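Local coordinates for protein putative uronate isomerase (Thermotoga maritima, PDB 4NAR) that is of unestablished function but may act as a lactate racemase-like enzyme, at residues H36-R41 against E80-L85; I188-G193 against Y290-P295; H260-R266 against Y418-K423. All blocks are in the same frame, centred on the assembly; numbering follows the deposited sequence.

Contact 1: H36-R41 against E80-L85; sequences HTDYTR and EFEKKL. With ACT (acetate ion), chain E; SO4 (sulfate ion), chain C.
Lys84 reaches out of helix 78-85 and drives its ammonium into the turn formed by residues 38-41, where two backbone carbonyls receive it. NZ donates to Asp38 O at 2.7 Å from above the carbonyl plane, and to Arg41 O at 2.9 Å, in the plane of that second carbonyl. Asp38 O also takes the turn-closing bond from Arg41 N, which arrives from the opposite face. CG of Lys84 is anti to the backbone N (chi1 173°), and bends further out carry the chain past Thr37. The His36 imidazole packs beside it: CD2 of Leu85 lies over one ring face, 4.1 Å from the centroid, while Phe81 meets the ring rim to rim with the planes at 84°. The loop follows strand 31-36 of a mixed sheet, so the contact fastens a strand's exit to a helix packed beside it. His36 ND1 donates to Thr37 O at 2.8 Å, while NE2 is hydrogen-bonded with Thr66 OG1, which fixes the ring's rotation. A methionine in place of Lys84 would probably leave both carbonyls without their ammonium donor and the turn less firmly held. Arg41 NH2 bonds acetate O at 2.6 Å, its guanidinium edge also facing a sulfate.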
loop_
_atom_site.group_PDB
_atom_site.type_symbol
_atom_site.label_atom_id
_atom_site.label_comp_id
_atom_site.label_asym_id
_atom_site.label_seq_id
_atom_site.Cartn_x
_atom_site.Cartn_y
_atom_site.Cartn_z
ATOM N N HIS A 36 5.720 -8.744 7.788
ATOM C CA HIS A 36 4.989 -9.214 6.609
ATOM C C HIS A 36 3.842 -8.277 6.239
ATOM O O HIS A 36 3.432 -7.432 7.047
ATOM C CB HIS A 36 4.414 -10.624 6.850
ATOM C CG HIS A 36 3.540 -10.715 8.074
ATOM N ND1 HIS A 36 2.190 -10.445 8.047
ATOM C CD2 HIS A 36 3.843 -11.032 9.358
ATOM C CE1 HIS A 36 1.693 -10.587 9.270
ATOM N NE2 HIS A 36 2.671 -10.943 10.078
ATOM N N THR A 37 3.325 -8.455 5.020
ATOM C CA THR A 37 2.165 -7.721 4.521
ATOM C C THR A 37 0.893 -8.230 5.206
ATOM O O THR A 37 0.908 -9.281 5.884
ATOM C CB THR A 37 2.027 -7.879 2.978
ATOM O OG1 THR A 37 1.836 -9.264 2.644
ATOM C CG2 THR A 37 3.281 -7.362 2.258
ATOM N N ASP A 38 -0.214 -7.507 5.030
ATOM C CA ASP A 38 -1.446 -7.871 5.739
ATOM C C ASP A 38 -2.472 -8.517 4.796
ATOM O O ASP A 38 -2.156 -8.775 3.623
ATOM C CB ASP A 38 -2.041 -6.676 6.499
ATOM C CG ASP A 38 -2.474 -5.547 5.572
ATOM O OD1 ASP A 38 -2.235 -5.686 4.347
ATOM O OD2 ASP A 38 -3.036 -4.524 6.062
ATOM N N TYR A 39 -3.684 -8.768 5.312
ATOM C CA TYR A 39 -4.746 -9.474 4.567
ATOM C C TYR A 39 -5.067 -8.729 3.266
ATOM O O TYR A 39 -5.688 -9.277 2.347
ATOM C CB TYR A 39 -6.023 -9.587 5.425
ATOM C CG TYR A 39 -6.752 -8.258 5.575
ATOM C CD1 TYR A 39 -6.366 -7.335 6.546
ATOM C CD2 TYR A 39 -7.804 -7.909 4.717
ATOM C CE1 TYR A 39 -7.005 -6.115 6.670
ATOM C CE2 TYR A 39 -8.449 -6.686 4.836
ATOM C CZ TYR A 39 -8.050 -5.794 5.816
ATOM O OH TYR A 39 -8.682 -4.567 5.943
ATOM N N THR A 40 -4.643 -7.467 3.231
ATOM C CA THR A 40 -4.896 -6.541 2.137
ATOM C C THR A 40 -4.032 -6.879 0.912
ATOM O O THR A 40 -4.369 -6.517 -0.226
ATOM C CB THR A 40 -4.660 -5.079 2.648
ATOM O OG1 THR A 40 -5.921 -4.413 2.825
ATOM C CG2 THR A 40 -3.710 -4.273 1.763
ATOM N N ARG A 41 -2.925 -7.581 1.145
ATOM C CA ARG A 41 -2.021 -7.966 0.055
ATOM C C ARG A 41 -2.167 -9.432 -0.334
ATOM O O ARG A 41 -1.878 -10.332 0.466
ATOM C CB ARG A 41 -0.566 -7.699 0.438
ATOM C CG ARG A 41 -0.264 -6.232 0.685
ATOM C CD ARG A 41 -0.069 -5.506 -0.630
ATOM N NE ARG A 41 0.493 -4.180 -0.398
ATOM C CZ ARG A 41 1.796 -3.916 -0.301
ATOM N NH1 ARG A 41 2.700 -4.892 -0.434
ATOM N NH2 ARG A 41 2.190 -2.662 -0.079
ATOM N N GLU A 80 -5.980 -15.091 10.392
ATOM C CA GLU A 80 -5.448 -14.407 9.212
ATOM C C GLU A 80 -3.909 -14.446 9.131
ATOM O O GLU A 80 -3.352 -14.526 8.030
ATOM C CB GLU A 80 -5.954 -12.960 9.139
ATOM C CG GLU A 80 -7.465 -12.832 9.044
ATOM C CD GLU A 80 -7.913 -11.379 9.000
ATOM O OE1 GLU A 80 -8.466 -10.969 7.957
ATOM O OE2 GLU A 80 -7.714 -10.643 10.003
ATOM N N PHE A 81 -3.226 -14.381 10.280
ATOM C CA PHE A 81 -1.768 -14.548 10.297
ATOM C C PHE A 81 -1.423 -15.928 9.764
ATOM O O PHE A 81 -0.498 -16.083 8.961
ATOM C CB PHE A 81 -1.179 -14.435 11.716
ATOM C CG PHE A 81 -1.063 -13.015 12.240
ATOM C CD1 PHE A 81 0.088 -12.251 12.003
ATOM C CD2 PHE A 81 -2.080 -12.454 13.012
ATOM C CE1 PHE A 81 0.211 -10.933 12.511
ATOM C CE2 PHE A 81 -1.968 -11.134 13.523
ATOM C CZ PHE A 81 -0.829 -10.380 13.273
ATOM N N GLU A 82 -2.156 -16.933 10.245
ATOM C CA GLU A 82 -1.964 -18.311 9.812
ATOM C C GLU A 82 -2.083 -18.429 8.302
ATOM O O GLU A 82 -1.213 -19.012 7.656
ATOM C CB GLU A 82 -2.999 -19.228 10.454
ATOM C CG GLU A 82 -2.915 -19.314 11.969
ATOM C CD GLU A 82 -3.905 -20.316 12.545
ATOM O OE1 GLU A 82 -5.025 -19.907 12.907
ATOM O OE2 GLU A 82 -3.565 -21.513 12.640
ATOM N N LYS A 83 -3.160 -17.875 7.746
ATOM C CA LYS A 83 -3.366 -17.905 6.306
ATOM C C LYS A 83 -2.231 -17.191 5.574
ATOM O O LYS A 83 -1.703 -17.700 4.579
ATOM C CB LYS A 83 -4.730 -17.308 5.917
ATOM C CG LYS A 83 -4.902 -17.121 4.394
ATOM C CD LYS A 83 -6.359 -17.153 3.934
ATOM C CE LYS A 83 -7.141 -15.902 4.368
ATOM N NZ LYS A 83 -8.524 -15.864 3.777
ATOM N N LYS A 84 -1.849 -16.020 6.072
ATOM C CA LYS A 84 -0.812 -15.213 5.423
ATOM C C LYS A 84 0.565 -15.880 5.442
ATOM O O LYS A 84 1.329 -15.805 4.467
ATOM C CB LYS A 84 -0.721 -13.834 6.091
ATOM C CG LYS A 84 0.438 -12.990 5.606
ATOM C CD LYS A 84 0.393 -12.821 4.095
ATOM C CE LYS A 84 0.115 -11.389 3.742
ATOM N NZ LYS A 84 -1.182 -11.202 3.114
ATOM N N LEU A 85 0.883 -16.537 6.551
ATOM C CA LEU A 85 2.238 -17.036 6.745
ATOM C C LEU A 85 2.373 -18.506 6.358
ATOM O O LEU A 85 3.482 -18.980 6.056
ATOM C CB LEU A 85 2.665 -16.813 8.195
ATOM C CG LEU A 85 2.697 -15.326 8.575
ATOM C CD1 LEU A 85 3.022 -15.087 10.061
ATOM C CD2 LEU A 85 3.679 -14.568 7.646
HETATM C C ACT E . 4.765 -3.296 1.192
HETATM O O ACT E . 4.748 -2.323 0.417
HETATM O OXT ACT E . 5.415 -4.271 0.776
HETATM C CH3 ACT E . 4.045 -3.269 2.514
HETATM S S SO4 C . -0.962 -0.716 0.164
HETATM O O1 SO4 C . 0.479 -0.843 -0.137
HETATM O O2 SO4 C . -1.250 -1.350 1.463
HETATM O O3 SO4 C . -1.399 0.689 0.226
HETATM O O4 SO4 C . -1.692 -1.412 -0.901
#

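Contact 2: I188-G193 against Y290-P295; sequences IPKLIG and YKLQRP
Tyr290 meets Ile188 through its ring: CD1 of the tyrosine lies 3.4 Å from CD1 of the isoleucine, which approaches obliquely. Ile188 has CG1 anti to the carbonyl carbon (chi1 -68°), and this sends CD1 toward the ring while CG2 turns to the backbone of the other segment, near Tyr290 O. The ring itself leads away from helix 188-191 and packs on helix 347-357. At Lys291 the aliphatic part is what counts, its CD standing 3.8 Å from CD1 of Ile192, the two side chains crossing at about a right angle; its ammonium goes on to Gly416 O. Residues 290-293 make a type I beta turn at the end of helix 287-290, and this turn lies against a short helix that also ends here, Ile192 being the first residue to leave helical geometry. The contact is thus one of two helix ends, joining regions nearly a hundred residues apart in the chain. Gln293 comes next, with CB 3.9 Å from Ile188 CG2 and its extended chain running past that isoleucine to place NE2 at Asn355 O and Ser289 OG. The backbone oxygen of Gln293 sits against the Pro189 ring, 3.4 Å from CG. Arg294 starts off pointing away, but its extended chain returns the guanidinium to the helix end, where NH2 donates to Ile192 O at 3.0 Å, with an angle of 146° at the hydrogen. A water completes the grip: it donates to Pro189 O and to Ile192 O, and accepts from Arg294 NE at 3.1 Å. NH1 of the same arginine is paired with Asp421. Pro295 closes the segment, its CD 4.3 Å from Pro189 CB.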
loop_
_atom_site.group_PDB
_atom_site.type_symbol
_atom_site.label_atom_id
_atom_site.label_comp_id
_atom_site.label_asym_id
_atom_site.label_seq_id
_atom_site.Cartn_x
_atom_site.Cartn_y
_atom_site.Cartn_z
ATOM N N ILE A 188 -1.302 11.535 -8.411
ATOM C CA ILE A 188 -1.302 10.205 -9.020
ATOM C C ILE A 188 -0.900 10.160 -10.501
ATOM O O ILE A 188 0.020 9.391 -10.850
ATOM C CB ILE A 188 -2.658 9.481 -8.796
ATOM C CG1 ILE A 188 -2.822 9.138 -7.310
ATOM C CG2 ILE A 188 -2.781 8.243 -9.696
ATOM C CD1 ILE A 188 -4.176 8.599 -6.968
ATOM N N PRO A 189 -1.564 10.973 -11.366
ATOM C CA PRO A 189 -1.236 10.864 -12.802
ATOM C C PRO A 189 0.267 10.948 -13.091
ATOM O O PRO A 189 0.754 10.152 -13.890
ATOM C CB PRO A 189 -1.978 12.050 -13.440
ATOM C CG PRO A 189 -3.153 12.289 -12.503
ATOM C CD PRO A 189 -2.611 11.992 -11.115
ATOM N N LYS A 190 0.994 11.855 -12.434
ATOM C CA LYS A 190 2.444 11.938 -12.634
ATOM C C LYS A 190 3.207 10.874 -11.836
ATOM O O LYS A 190 4.216 10.326 -12.303
ATOM C CB LYS A 190 2.964 13.321 -12.253
ATOM C CG LYS A 190 2.277 14.457 -12.981
ATOM C CD LYS A 190 3.251 15.269 -13.816
ATOM C CE LYS A 190 2.650 16.633 -14.187
ATOM N NZ LYS A 190 3.134 17.112 -15.526
ATOM N N LEU A 191 2.723 10.587 -10.629
ATOM C CA LEU A 191 3.491 9.807 -9.658
ATOM C C LEU A 191 3.431 8.279 -9.848
ATOM O O LEU A 191 4.477 7.604 -9.872
ATOM C CB LEU A 191 3.088 10.192 -8.221
ATOM C CG LEU A 191 3.967 9.660 -7.077
ATOM C CD1 LEU A 191 4.245 10.751 -6.036
ATOM C CD2 LEU A 191 3.327 8.433 -6.418
ATOM N N ILE A 192 2.221 7.732 -9.975
ATOM C CA ILE A 192 2.064 6.274 -9.986
ATOM C C ILE A 192 2.975 5.581 -11.022
ATOM O O ILE A 192 3.149 6.078 -12.146
ATOM C CB ILE A 192 0.582 5.856 -10.170
ATOM C CG1 ILE A 192 0.379 4.391 -9.769
ATOM C CG2 ILE A 192 0.087 6.140 -11.600
ATOM C CD1 ILE A 192 -1.088 4.026 -9.491
ATOM N N GLY A 193 3.595 4.468 -10.620
ATOM C CA GLY A 193 4.511 3.757 -11.502
ATOM C C GLY A 193 5.837 4.452 -11.837
ATOM O O GLY A 193 6.452 4.147 -12.861
ATOM N N TYR A 290 -7.458 4.906 -8.586
ATOM C CA TYR A 290 -6.057 5.300 -8.817
ATOM C C TYR A 290 -5.459 4.652 -10.065
ATOM O O TYR A 290 -4.697 5.296 -10.799
ATOM C CB TYR A 290 -5.141 4.947 -7.640
ATOM C CG TYR A 290 -5.710 5.192 -6.266
ATOM C CD1 TYR A 290 -6.488 6.315 -5.988
ATOM C CD2 TYR A 290 -5.465 4.293 -5.234
ATOM C CE1 TYR A 290 -6.998 6.528 -4.726
ATOM C CE2 TYR A 290 -5.977 4.499 -3.959
ATOM C CZ TYR A 290 -6.745 5.616 -3.711
ATOM O OH TYR A 290 -7.260 5.816 -2.446
ATOM N N LYS A 291 -5.777 3.377 -10.297
ATOM C CA LYS A 291 -5.144 2.640 -11.400
ATOM C C LYS A 291 -5.620 3.097 -12.775
ATOM O O LYS A 291 -5.057 2.686 -13.795
ATOM C CB LYS A 291 -5.337 1.126 -11.262
ATOM C CG LYS A 291 -4.688 0.531 -10.017
ATOM C CD LYS A 291 -3.214 0.885 -9.944
ATOM C CE LYS A 291 -2.391 -0.286 -9.415
ATOM N NZ LYS A 291 -2.625 -0.647 -7.975
ATOM N N LEU A 292 -6.630 3.965 -12.797
ATOM C CA LEU A 292 -7.185 4.447 -14.054
ATOM C C LEU A 292 -6.924 5.941 -14.302
ATOM O O LEU A 292 -7.558 6.545 -15.170
ATOM C CB LEU A 292 -8.687 4.142 -14.099
ATOM C CG LEU A 292 -9.032 2.636 -14.041
ATOM C CD1 LEU A 292 -10.538 2.380 -13.878
ATOM C CD2 LEU A 292 -8.465 1.884 -15.270
ATOM N N GLN A 293 -5.986 6.533 -13.564
ATOM C CA GLN A 293 -5.813 7.997 -13.604
ATOM C C GLN A 293 -4.642 8.554 -14.420
ATOM O O GLN A 293 -4.440 9.773 -14.443
ATOM C CB GLN A 293 -5.752 8.574 -12.186
ATOM C CG GLN A 293 -7.086 8.553 -11.457
ATOM C CD GLN A 293 -7.013 9.246 -10.104
ATOM O OE1 GLN A 293 -6.314 10.268 -9.937
ATOM N NE2 GLN A 293 -7.722 8.681 -9.119
ATOM N N ARG A 294 -3.861 7.693 -15.072
ATOM C CA ARG A 294 -2.937 8.198 -16.083
ATOM C C ARG A 294 -3.691 9.031 -17.120
ATOM O O ARG A 294 -4.869 8.755 -17.422
ATOM C CB ARG A 294 -2.130 7.075 -16.725
ATOM C CG ARG A 294 -0.941 6.720 -15.849
ATOM C CD ARG A 294 0.137 5.964 -16.573
ATOM N NE ARG A 294 1.321 5.916 -15.724
ATOM C CZ ARG A 294 2.322 5.051 -15.867
ATOM N NH1 ARG A 294 2.294 4.151 -16.847
ATOM N NH2 ARG A 294 3.347 5.084 -15.016
ATOM N N PRO A 295 -3.036 10.086 -17.633
ATOM C CA PRO A 295 -3.763 10.994 -18.525
ATOM C C PRO A 295 -4.204 10.268 -19.793
ATOM O O PRO A 295 -3.416 9.488 -20.362
ATOM C CB PRO A 295 -2.732 12.086 -18.848
ATOM C CG PRO A 295 -1.401 11.504 -18.512
ATOM C CD PRO A 295 -1.642 10.516 -17.403
HETATM O O HOH W 1 2.260 8.047 -13.667
#

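Contact 3: H260-R266 against Y418-K423; sequences HVKYIDR and YLYDLK
The rings of Tyr418 and Tyr420 each have one face covered by Lys262. CB of the lysine sits over Tyr420, 3.7 Å from the ring centroid, and CE lies over Tyr418; the ammonium continues above the latter ring as a cation-pi partner, NZ 4.8 Å from its centroid. The bend at chi2 (-61°) lets one lysine chain pass from one ring to the other. At the edge of Tyr420 lies CG2 of Ile264, and CE2 of Tyr418 meets the edge of the His260 imidazole. These side chains decorate a two-stranded parallel sheet, residues 261-264 beside 419-422, in which Val261 pairs with Leu419 and Ile264 with Leu422. The strands' N-to-C directions differ by 34°. Backbone bonds alternate along the pair, each strand donating to the other in turn; Lys262 N to Leu419 O and Asp421 N to Lys262 O are both 2.7 Å. Val261, Tyr263, Leu419 and Asp421 project from one face, and there the Tyr263 ring runs alongside the Asp421 side chain with ring and carboxylate planes only 11° apart, while CG1 of Val261 rests over a face of that ring. Lys262, Ile264, Tyr420 and Leu422 project from the other face, where Tyr420 also packs on strand 409-412. Tyr418 OH is bonded to Glu227 O and His260 NE2 to Tyr225 O, which ties the start of the pair to strand 217-227. At the far end, Asp265 and Lys423 lie side by side, and the long salt bridge between them has OD2 of Asp265 3.7 Å from NZ of Lys423.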
loop_
_atom_site.group_PDB
_atom_site.type_symbol
_atom_site.label_atom_id
_atom_site.label_comp_id
_atom_site.label_asym_id
_atom_site.label_seq_id
_atom_site.Cartn_x
_atom_site.Cartn_y
_atom_site.Cartn_z
ATOM N N HIS A 260 3.093 -5.140 -14.852
ATOM C CA HIS A 260 1.893 -4.616 -14.189
ATOM C C HIS A 260 1.192 -3.446 -14.895
ATOM O O HIS A 260 0.275 -2.832 -14.343
ATOM C CB HIS A 260 2.206 -4.270 -12.732
ATOM C CG HIS A 260 2.626 -5.447 -11.909
ATOM N ND1 HIS A 260 3.535 -5.350 -10.875
ATOM C CD2 HIS A 260 2.247 -6.749 -11.951
ATOM C CE1 HIS A 260 3.695 -6.534 -10.315
ATOM N NE2 HIS A 260 2.923 -7.402 -10.951
ATOM N N VAL A 261 1.607 -3.144 -16.121
ATOM C CA VAL A 261 0.917 -2.119 -16.896
ATOM C C VAL A 261 0.094 -2.711 -18.056
ATOM O O VAL A 261 0.637 -3.382 -18.936
ATOM C CB VAL A 261 1.886 -1.022 -17.401
ATOM C CG1 VAL A 261 1.130 0.034 -18.230
ATOM C CG2 VAL A 261 2.591 -0.362 -16.230
ATOM N N LYS A 262 -1.221 -2.470 -18.023
ATOM C CA LYS A 262 -2.125 -2.810 -19.119
ATOM C C LYS A 262 -2.265 -1.635 -20.081
ATOM O O LYS A 262 -2.433 -0.481 -19.664
ATOM C CB LYS A 262 -3.517 -3.178 -18.588
ATOM C CG LYS A 262 -3.577 -4.445 -17.718
ATOM C CD LYS A 262 -3.120 -5.680 -18.486
ATOM C CE LYS A 262 -3.526 -6.962 -17.759
ATOM N NZ LYS A 262 -2.923 -8.167 -18.421
ATOM N N TYR A 263 -2.213 -1.923 -21.376
ATOM C CA TYR A 263 -2.341 -0.862 -22.372
ATOM C C TYR A 263 -3.667 -0.940 -23.105
ATOM O O TYR A 263 -4.158 -2.032 -23.400
ATOM C CB TYR A 263 -1.172 -0.877 -23.363
ATOM C CG TYR A 263 0.153 -0.553 -22.713
ATOM C CD1 TYR A 263 0.964 -1.564 -22.205
ATOM C CD2 TYR A 263 0.585 0.767 -22.585
ATOM C CE1 TYR A 263 2.181 -1.270 -21.592
ATOM C CE2 TYR A 263 1.799 1.073 -21.971
ATOM C CZ TYR A 263 2.591 0.048 -21.476
ATOM O OH TYR A 263 3.800 0.337 -20.873
ATOM N N ILE A 264 -4.252 0.228 -23.364
ATOM C CA ILE A 264 -5.450 0.340 -24.187
ATOM C C ILE A 264 -5.225 1.451 -25.199
ATOM O O ILE A 264 -4.319 2.266 -25.038
ATOM C CB ILE A 264 -6.703 0.647 -23.348
ATOM C CG1 ILE A 264 -6.591 2.037 -22.716
ATOM C CG2 ILE A 264 -6.917 -0.440 -22.309
ATOM C CD1 ILE A 264 -7.821 2.472 -21.938
ATOM N N ASP A 265 -6.045 1.495 -26.240
ATOM C CA ASP A 265 -5.809 2.452 -27.323
ATOM C C ASP A 265 -6.835 3.592 -27.382
ATOM O O ASP A 265 -6.573 4.647 -27.978
ATOM C CB ASP A 265 -5.722 1.717 -28.664
ATOM C CG ASP A 265 -6.426 0.378 -28.632
ATOM O OD1 ASP A 265 -7.679 0.366 -28.582
ATOM O OD2 ASP A 265 -5.723 -0.658 -28.644
ATOM N N ARG A 266 -7.988 3.383 -26.753
ATOM C CA ARG A 266 -9.018 4.411 -26.692
ATOM C C ARG A 266 -9.311 4.728 -25.241
ATOM O O ARG A 266 -9.340 3.821 -24.407
ATOM C CB ARG A 266 -10.296 3.895 -27.347
ATOM C CG ARG A 266 -11.221 4.969 -27.910
ATOM C CD ARG A 266 -12.086 4.375 -29.025
ATOM N NE ARG A 266 -11.428 3.208 -29.615
ATOM C CZ ARG A 266 -11.901 1.965 -29.546
ATOM N NH1 ARG A 266 -13.058 1.724 -28.936
ATOM N NH2 ARG A 266 -11.222 0.966 -30.099
ATOM N N TYR A 418 -3.853 -3.846 -11.688
ATOM C CA TYR A 418 -3.022 -3.375 -12.805
ATOM C C TYR A 418 -3.127 -1.880 -13.089
ATOM O O TYR A 418 -4.210 -1.302 -12.968
ATOM C CB TYR A 418 -3.364 -4.161 -14.074
ATOM C CG TYR A 418 -2.893 -5.576 -13.963
ATOM C CD1 TYR A 418 -3.628 -6.508 -13.249
ATOM C CD2 TYR A 418 -1.675 -5.978 -14.512
ATOM C CE1 TYR A 418 -3.189 -7.814 -13.106
ATOM C CE2 TYR A 418 -1.222 -7.289 -14.378
ATOM C CZ TYR A 418 -1.988 -8.202 -13.670
ATOM O OH TYR A 418 -1.561 -9.505 -13.514
ATOM N N LEU A 419 -1.997 -1.275 -13.470
ATOM C CA LEU A 419 -1.943 0.122 -13.914
ATOM C C LEU A 419 -2.335 0.167 -15.391
ATOM O O LEU A 419 -1.796 -0.591 -16.209
ATOM C CB LEU A 419 -0.521 0.660 -13.790
ATOM C CG LEU A 419 -0.233 2.093 -13.346
ATOM C CD1 LEU A 419 1.085 2.563 -13.981
ATOM C CD2 LEU A 419 -1.374 3.054 -13.634
ATOM N N TYR A 420 -3.270 1.044 -15.740
ATOM C CA TYR A 420 -3.661 1.199 -17.136
ATOM C C TYR A 420 -2.943 2.369 -17.811
ATOM O O TYR A 420 -2.710 3.413 -17.187
ATOM C CB TYR A 420 -5.183 1.316 -17.250
ATOM C CG TYR A 420 -5.824 -0.045 -17.209
ATOM C CD1 TYR A 420 -6.010 -0.716 -16.000
ATOM C CD2 TYR A 420 -6.195 -0.686 -18.379
ATOM C CE1 TYR A 420 -6.576 -1.979 -15.963
ATOM C CE2 TYR A 420 -6.764 -1.943 -18.353
ATOM C CZ TYR A 420 -6.948 -2.591 -17.150
ATOM O OH TYR A 420 -7.508 -3.849 -17.143
ATOM N N ASP A 421 -2.552 2.175 -19.070
ATOM C CA ASP A 421 -1.953 3.255 -19.848
ATOM C C ASP A 421 -2.461 3.230 -21.298
ATOM O O ASP A 421 -2.965 2.204 -21.770
ATOM C CB ASP A 421 -0.424 3.197 -19.790
ATOM C CG ASP A 421 0.218 4.590 -19.842
ATOM O OD1 ASP A 421 -0.484 5.559 -20.250
ATOM O OD2 ASP A 421 1.419 4.721 -19.475
ATOM N N LEU A 422 -2.362 4.372 -21.978
ATOM C CA LEU A 422 -2.720 4.480 -23.398
ATOM C C LEU A 422 -1.577 3.984 -24.282
ATOM O O LEU A 422 -0.428 4.426 -24.128
ATOM C CB LEU A 422 -3.052 5.930 -23.772
ATOM C CG LEU A 422 -4.498 6.416 -23.646
ATOM C CD1 LEU A 422 -4.611 7.861 -24.143
ATOM C CD2 LEU A 422 -5.440 5.507 -24.425
ATOM N N LYS A 423 -1.895 3.077 -25.206
ATOM C CA LYS A 423 -0.875 2.428 -26.038
ATOM C C LYS A 423 -0.485 3.262 -27.252
ATOM O O LYS A 423 -0.863 4.430 -27.354
ATOM C CB LYS A 423 -1.335 1.034 -26.474
ATOM C CG LYS A 423 -1.571 0.874 -27.959
ATOM C CD LYS A 423 -1.652 -0.616 -28.320
ATOM C CE LYS A 423 -2.793 -1.315 -27.571
ATOM N NZ LYS A 423 -2.808 -2.811 -27.756
#

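Overall arrangement
Contacts 2 and 3 form one continuous patch, their centres 11 Å apart, whereas contact 1 lies about 27 Å and about 29 Å, centre to centre, from contacts 2 and 3, without touching either. Arg294 joins the two contacts of the patch: while it holds the helix end of contact 2, its NH1 makes a salt bridge with Asp421 OD2 of contact 3 at 2.8 Å. Lys291 O and Tyr420 N, 3.1 Å apart, probably add a backbone hydrogen bond. The segments of these two contacts alternate along the chain. The bound sulfate and acetate lie beside contact 1, where His154 and Lys164 also hold the sulfate; both ions probably come from the crystallisation liquor.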